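PDB 1KOE: endostatin from Mus musculus, which inhibits angiogenesis as the C-terminal heparin-binding domain of collagen XVIII. Local coordinates for residues Val102-Trp114 and Ala156-Ile168. Numbering follows the deposited sequence.
Sequences VLRHPAWPQKSVW and AASCHNSYIVLCI
The CB of S112 sits squarely over the aromatic ring of Y163, 3.5 Å from its centroid and only 5° off the normal, a CH-pi contact. N161 CB lies over the opposite face, toward the rim. Y163 CG lies anti to its carbonyl carbon (chi1 -74°), which turns the ring toward S112 and brings the residue's CB and CD2 over one face of the W114 indole. The Y163 ring and the six-membered ring of W114 are inclined at 48°. Carbonyl oxygens gather at the rim of this indole: N161 O is 3.3 Å from W114 CZ2, with those of A157 and S158 also near the ring plane. W114 NE1 makes its hydrogen bond outside the contact, to L13 O.

The backbones meet at a single bridge, V113 with I164, in the parallel pattern: I164 N donates to S112 O (2.9 Å) and W114 N to I164 O (3.1 Å). Since V113 also bonds to S144 in the antiparallel sheet containing strand 112-114, and 166-169 belongs to the larger mixed sheet, the bridge ties the two sheets together within a compact fold related to C-type lectin domains.

On the V102 side of the bridge, I164 pushes its CD1 tip to tip against V102 CG2, tightly packed at 3.3 Å, and its CG1 approaches W108 CD1 obliquely at 3.6 Å. V102 CG2 also lies over one face of the W108 indole, offset toward its edge. One water accepts from both W108 NE1 and V165 N. The 102-111 loop is drawn together by K111 NZ, which donates to V102 O and W108 O, the latter at 2.6 Å. At the N161 end of the contact, Q110 NE2 donates to N161 OD1 (2.9 Å), the amide planes steeply inclined, and a water joins Q110 OE1 to Y163 OH.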
loop_
_atom_site.group_PDB
_atom_site.type_symbol
_atom_site.label_atom_id
_atom_site.label_comp_id
_atom_site.label_asym_id
_atom_site.label_seq_id
_atom_site.Cartn_x
_atom_site.Cartn_y
_atom_site.Cartn_z
ATOM N N VAL A 102 -3.140 3.986 -11.845
ATOM C CA VAL A 102 -1.781 3.461 -11.807
ATOM C C VAL A 102 -1.487 2.297 -12.770
ATOM O O VAL A 102 -0.345 2.095 -13.193
ATOM C CB VAL A 102 -1.394 3.092 -10.351
ATOM C CG1 VAL A 102 -2.129 1.850 -9.889
ATOM C CG2 VAL A 102 0.078 2.903 -10.240
ATOM N N LEU A 103 -2.514 1.538 -13.130
ATOM C CA LEU A 103 -2.319 0.423 -14.050
ATOM C C LEU A 103 -2.301 0.898 -15.509
ATOM O O LEU A 103 -1.538 0.379 -16.325
ATOM C CB LEU A 103 -3.400 -0.650 -13.863
ATOM C CG LEU A 103 -2.922 -2.090 -14.072
ATOM C CD1 LEU A 103 -2.052 -2.493 -12.905
ATOM C CD2 LEU A 103 -4.101 -3.024 -14.180
ATOM N N ARG A 104 -3.067 1.942 -15.813
ATOM C CA ARG A 104 -3.146 2.424 -17.187
ATOM C C ARG A 104 -2.183 3.542 -17.538
ATOM O O ARG A 104 -2.015 3.871 -18.707
ATOM C CB ARG A 104 -4.580 2.858 -17.506
ATOM C CG ARG A 104 -5.606 1.727 -17.439
ATOM N N HIS A 105 -1.536 4.114 -16.533
ATOM C CA HIS A 105 -0.627 5.222 -16.759
ATOM C C HIS A 105 0.855 4.826 -16.820
ATOM O O HIS A 105 1.376 4.205 -15.904
ATOM C CB HIS A 105 -0.864 6.271 -15.682
ATOM C CG HIS A 105 -0.412 7.626 -16.078
ATOM N ND1 HIS A 105 0.912 8.009 -16.046
ATOM C CD2 HIS A 105 -1.104 8.687 -16.561
ATOM C CE1 HIS A 105 1.021 9.247 -16.497
ATOM N NE2 HIS A 105 -0.190 9.680 -16.814
ATOM N N PRO A 106 1.585 5.294 -17.839
ATOM C CA PRO A 106 3.008 4.955 -17.982
ATOM C C PRO A 106 3.988 5.473 -16.917
ATOM O O PRO A 106 5.142 5.029 -16.879
ATOM C CB PRO A 106 3.347 5.479 -19.380
ATOM C CG PRO A 106 2.443 6.686 -19.511
ATOM C CD PRO A 106 1.132 6.165 -18.943
ATOM N N ALA A 107 3.525 6.371 -16.038
ATOM C CA ALA A 107 4.381 6.933 -14.988
ATOM C C ALA A 107 4.825 5.864 -13.994
ATOM O O ALA A 107 5.765 6.069 -13.231
ATOM C CB ALA A 107 3.683 8.079 -14.269
ATOM N N TRP A 108 4.109 4.745 -13.977
ATOM C CA TRP A 108 4.458 3.600 -13.128
ATOM C C TRP A 108 4.793 2.465 -14.112
ATOM O O TRP A 108 3.915 1.705 -14.526
ATOM C CB TRP A 108 3.281 3.193 -12.239
ATOM C CG TRP A 108 2.928 4.209 -11.184
ATOM C CD1 TRP A 108 3.406 4.262 -9.905
ATOM C CD2 TRP A 108 2.001 5.302 -11.313
ATOM N NE1 TRP A 108 2.835 5.319 -9.235
ATOM C CE2 TRP A 108 1.974 5.974 -10.071
ATOM C CE3 TRP A 108 1.192 5.772 -12.355
ATOM C CZ2 TRP A 108 1.174 7.091 -9.842
ATOM C CZ3 TRP A 108 0.390 6.886 -12.130
ATOM C CH2 TRP A 108 0.390 7.532 -10.878
ATOM N N PRO A 109 6.063 2.374 -14.534
ATOM C CA PRO A 109 6.495 1.341 -15.477
ATOM C C PRO A 109 6.323 -0.091 -14.986
ATOM O O PRO A 109 6.155 -1.005 -15.792
ATOM C CB PRO A 109 7.961 1.694 -15.713
ATOM C CG PRO A 109 8.366 2.336 -14.433
ATOM C CD PRO A 109 7.200 3.230 -14.152
ATOM N N GLN A 110 6.382 -0.297 -13.674
ATOM C CA GLN A 110 6.212 -1.634 -13.122
ATOM C C GLN A 110 4.986 -1.658 -12.221
ATOM O O GLN A 110 4.869 -0.883 -11.270
ATOM C CB GLN A 110 7.476 -2.065 -12.396
ATOM C CG GLN A 110 8.673 -2.061 -13.333
ATOM C CD GLN A 110 9.730 -3.027 -12.917
ATOM O OE1 GLN A 110 9.693 -4.227 -13.316
ATOM N NE2 GLN A 110 10.706 -2.552 -12.150
ATOM N N LYS A 111 4.060 -2.545 -12.549
ATOM C CA LYS A 111 2.800 -2.637 -11.836
ATOM C C LYS A 111 2.801 -3.495 -10.574
ATOM O O LYS A 111 1.858 -4.263 -10.332
ATOM C CB LYS A 111 1.693 -3.060 -12.799
ATOM C CG LYS A 111 1.705 -2.292 -14.112
ATOM C CD LYS A 111 1.548 -0.787 -13.922
ATOM C CE LYS A 111 1.509 -0.128 -15.289
ATOM N NZ LYS A 111 1.417 1.350 -15.215
ATOM N N SER A 112 3.859 -3.354 -9.776
ATOM C CA SER A 112 3.974 -4.068 -8.515
ATOM C C SER A 112 3.874 -3.040 -7.388
ATOM O O SER A 112 4.149 -1.858 -7.591
ATOM C CB SER A 112 5.289 -4.851 -8.437
ATOM O OG SER A 112 5.246 -5.979 -9.306
ATOM N N VAL A 113 3.469 -3.508 -6.218
ATOM C CA VAL A 113 3.286 -2.666 -5.041
ATOM C C VAL A 113 4.140 -3.181 -3.889
ATOM O O VAL A 113 4.167 -4.393 -3.626
ATOM C CB VAL A 113 1.804 -2.710 -4.582
ATOM C CG1 VAL A 113 1.610 -1.871 -3.328
ATOM C CG2 VAL A 113 0.890 -2.220 -5.696
ATOM N N TRP A 114 4.855 -2.274 -3.228
ATOM C CA TRP A 114 5.679 -2.639 -2.066
ATOM C C TRP A 114 4.771 -2.875 -0.865
ATOM O O TRP A 114 3.783 -2.164 -0.685
ATOM C CB TRP A 114 6.621 -1.482 -1.661
ATOM C CG TRP A 114 7.804 -1.234 -2.543
ATOM C CD1 TRP A 114 8.131 -0.061 -3.171
ATOM C CD2 TRP A 114 8.860 -2.164 -2.852
ATOM N NE1 TRP A 114 9.329 -0.203 -3.842
ATOM C CE2 TRP A 114 9.794 -1.480 -3.661
ATOM C CE3 TRP A 114 9.095 -3.512 -2.526
ATOM C CZ2 TRP A 114 10.961 -2.101 -4.155
ATOM C CZ3 TRP A 114 10.273 -4.141 -3.033
ATOM C CH2 TRP A 114 11.176 -3.424 -3.829
ATOM N N ALA A 156 9.596 -11.685 -3.336
ATOM C CA ALA A 156 10.753 -10.997 -2.772
ATOM C C ALA A 156 11.392 -10.299 -3.969
ATOM O O ALA A 156 11.886 -10.974 -4.887
ATOM C CB ALA A 156 11.712 -11.989 -2.178
ATOM N N ALA A 157 11.296 -8.968 -4.013
ATOM C CA ALA A 157 11.839 -8.182 -5.130
ATOM C C ALA A 157 13.044 -7.338 -4.722
ATOM O O ALA A 157 13.130 -6.883 -3.582
ATOM C CB ALA A 157 10.741 -7.266 -5.711
ATOM N N SER A 158 13.984 -7.146 -5.643
ATOM C CA SER A 158 15.150 -6.318 -5.355
ATOM C C SER A 158 14.668 -4.914 -4.987
ATOM O O SER A 158 13.830 -4.324 -5.688
ATOM C CB SER A 158 16.056 -6.210 -6.585
ATOM O OG SER A 158 17.036 -5.197 -6.445
ATOM N N CYS A 159 15.282 -4.363 -3.948
ATOM C CA CYS A 159 14.947 -3.038 -3.456
ATOM C C CYS A 159 15.260 -1.922 -4.428
ATOM O O CYS A 159 14.820 -0.782 -4.245
ATOM C CB CYS A 159 15.640 -2.800 -2.122
ATOM S SG CYS A 159 15.050 -3.965 -0.861
ATOM N N HIS A 160 16.032 -2.235 -5.459
ATOM C CA HIS A 160 16.377 -1.237 -6.443
ATOM C C HIS A 160 15.211 -0.923 -7.425
ATOM O O HIS A 160 15.269 0.044 -8.193
ATOM C CB HIS A 160 17.641 -1.654 -7.191
ATOM C CG HIS A 160 18.240 -0.549 -7.991
ATOM N ND1 HIS A 160 18.037 -0.419 -9.344
ATOM C CD2 HIS A 160 19.003 0.499 -7.616
ATOM C CE1 HIS A 160 18.654 0.668 -9.776
ATOM N NE2 HIS A 160 19.249 1.241 -8.744
ATOM N N ASN A 161 14.177 -1.760 -7.415
ATOM C CA ASN A 161 13.004 -1.540 -8.257
ATOM C C ASN A 161 12.187 -0.330 -7.761
ATOM O O ASN A 161 12.098 -0.087 -6.551
ATOM C CB ASN A 161 12.090 -2.772 -8.208
ATOM C CG ASN A 161 12.590 -3.912 -9.082
ATOM O OD1 ASN A 161 12.536 -3.835 -10.300
ATOM N ND2 ASN A 161 13.053 -4.973 -8.456
ATOM N N SER A 162 11.572 0.384 -8.700
ATOM C CA SER A 162 10.711 1.534 -8.398
ATOM C C SER A 162 9.286 1.035 -8.601
ATOM O O SER A 162 8.852 0.840 -9.739
ATOM C CB SER A 162 11.003 2.725 -9.327
ATOM O OG SER A 162 12.197 3.391 -8.940
ATOM N N TYR A 163 8.596 0.794 -7.485
ATOM C CA TYR A 163 7.242 0.252 -7.462
ATOM C C TYR A 163 6.222 1.248 -6.879
ATOM O O TYR A 163 6.573 2.301 -6.336
ATOM C CB TYR A 163 7.228 -1.022 -6.588
ATOM C CG TYR A 163 7.859 -2.269 -7.195
ATOM C CD1 TYR A 163 8.104 -2.368 -8.571
ATOM C CD2 TYR A 163 8.164 -3.361 -6.390
ATOM C CE1 TYR A 163 8.621 -3.545 -9.135
ATOM C CE2 TYR A 163 8.677 -4.526 -6.932
ATOM C CZ TYR A 163 8.904 -4.611 -8.304
ATOM O OH TYR A 163 9.423 -5.772 -8.822
ATOM N N ILE A 164 4.959 0.878 -7.022
ATOM C CA ILE A 164 3.840 1.638 -6.511
ATOM C C ILE A 164 3.844 1.537 -4.981
ATOM O O ILE A 164 4.163 0.489 -4.411
ATOM C CB ILE A 164 2.506 1.018 -7.004
ATOM C CG1 ILE A 164 2.452 1.054 -8.536
ATOM C CG2 ILE A 164 1.295 1.743 -6.380
ATOM C CD1 ILE A 164 1.429 0.102 -9.128
ATOM N N VAL A 165 3.520 2.644 -4.328
ATOM C CA VAL A 165 3.402 2.658 -2.884
ATOM C C VAL A 165 2.009 3.194 -2.598
ATOM O O VAL A 165 1.606 4.230 -3.173
ATOM C CB VAL A 165 4.466 3.561 -2.222
ATOM C CG1 VAL A 165 4.210 3.633 -0.720
ATOM C CG2 VAL A 165 5.878 2.997 -2.503
ATOM N N LEU A 166 1.273 2.481 -1.744
ATOM C CA LEU A 166 -0.083 2.883 -1.367
ATOM C C LEU A 166 -0.144 3.537 0.022
ATOM O O LEU A 166 0.730 3.315 0.879
ATOM C CB LEU A 166 -1.016 1.662 -1.378
ATOM C CG LEU A 166 -1.068 0.867 -2.691
ATOM C CD1 LEU A 166 -1.985 -0.337 -2.515
ATOM C CD2 LEU A 166 -1.535 1.757 -3.828
ATOM N N CYS A 167 -1.195 4.328 0.230
ATOM C CA CYS A 167 -1.461 5.004 1.498
ATOM C C CYS A 167 -2.886 4.616 1.874
ATOM O O CYS A 167 -3.783 4.603 1.016
ATOM C CB CYS A 167 -1.412 6.528 1.351
ATOM S SG CYS A 167 0.135 7.188 0.683
ATOM N N ILE A 168 -3.074 4.272 3.136
ATOM C CA ILE A 168 -4.377 3.876 3.640
ATOM C C ILE A 168 -4.864 4.847 4.720
ATOM O O ILE A 168 -4.090 5.281 5.582
ATOM C CB ILE A 168 -4.349 2.393 4.201
ATOM C CG1 ILE A 168 -5.706 1.996 4.818
ATOM C CG2 ILE A 168 -3.191 2.198 5.211
ATOM C CD1 ILE A 168 -6.819 1.756 3.815
HETATM O O HOH W 1 3.236 5.141 -6.219
HETATM O O HOH W 2 6.279 1.526 -11.190
HETATM O O HOH W 3 11.244 -6.599 -11.273
HETATM O O HOH W 4 8.368 -6.118 -11.548
HETATM O O HOH W 5 12.310 -0.591 -11.302
HETATM O O HOH W 6 2.478 0.205 -0.422
#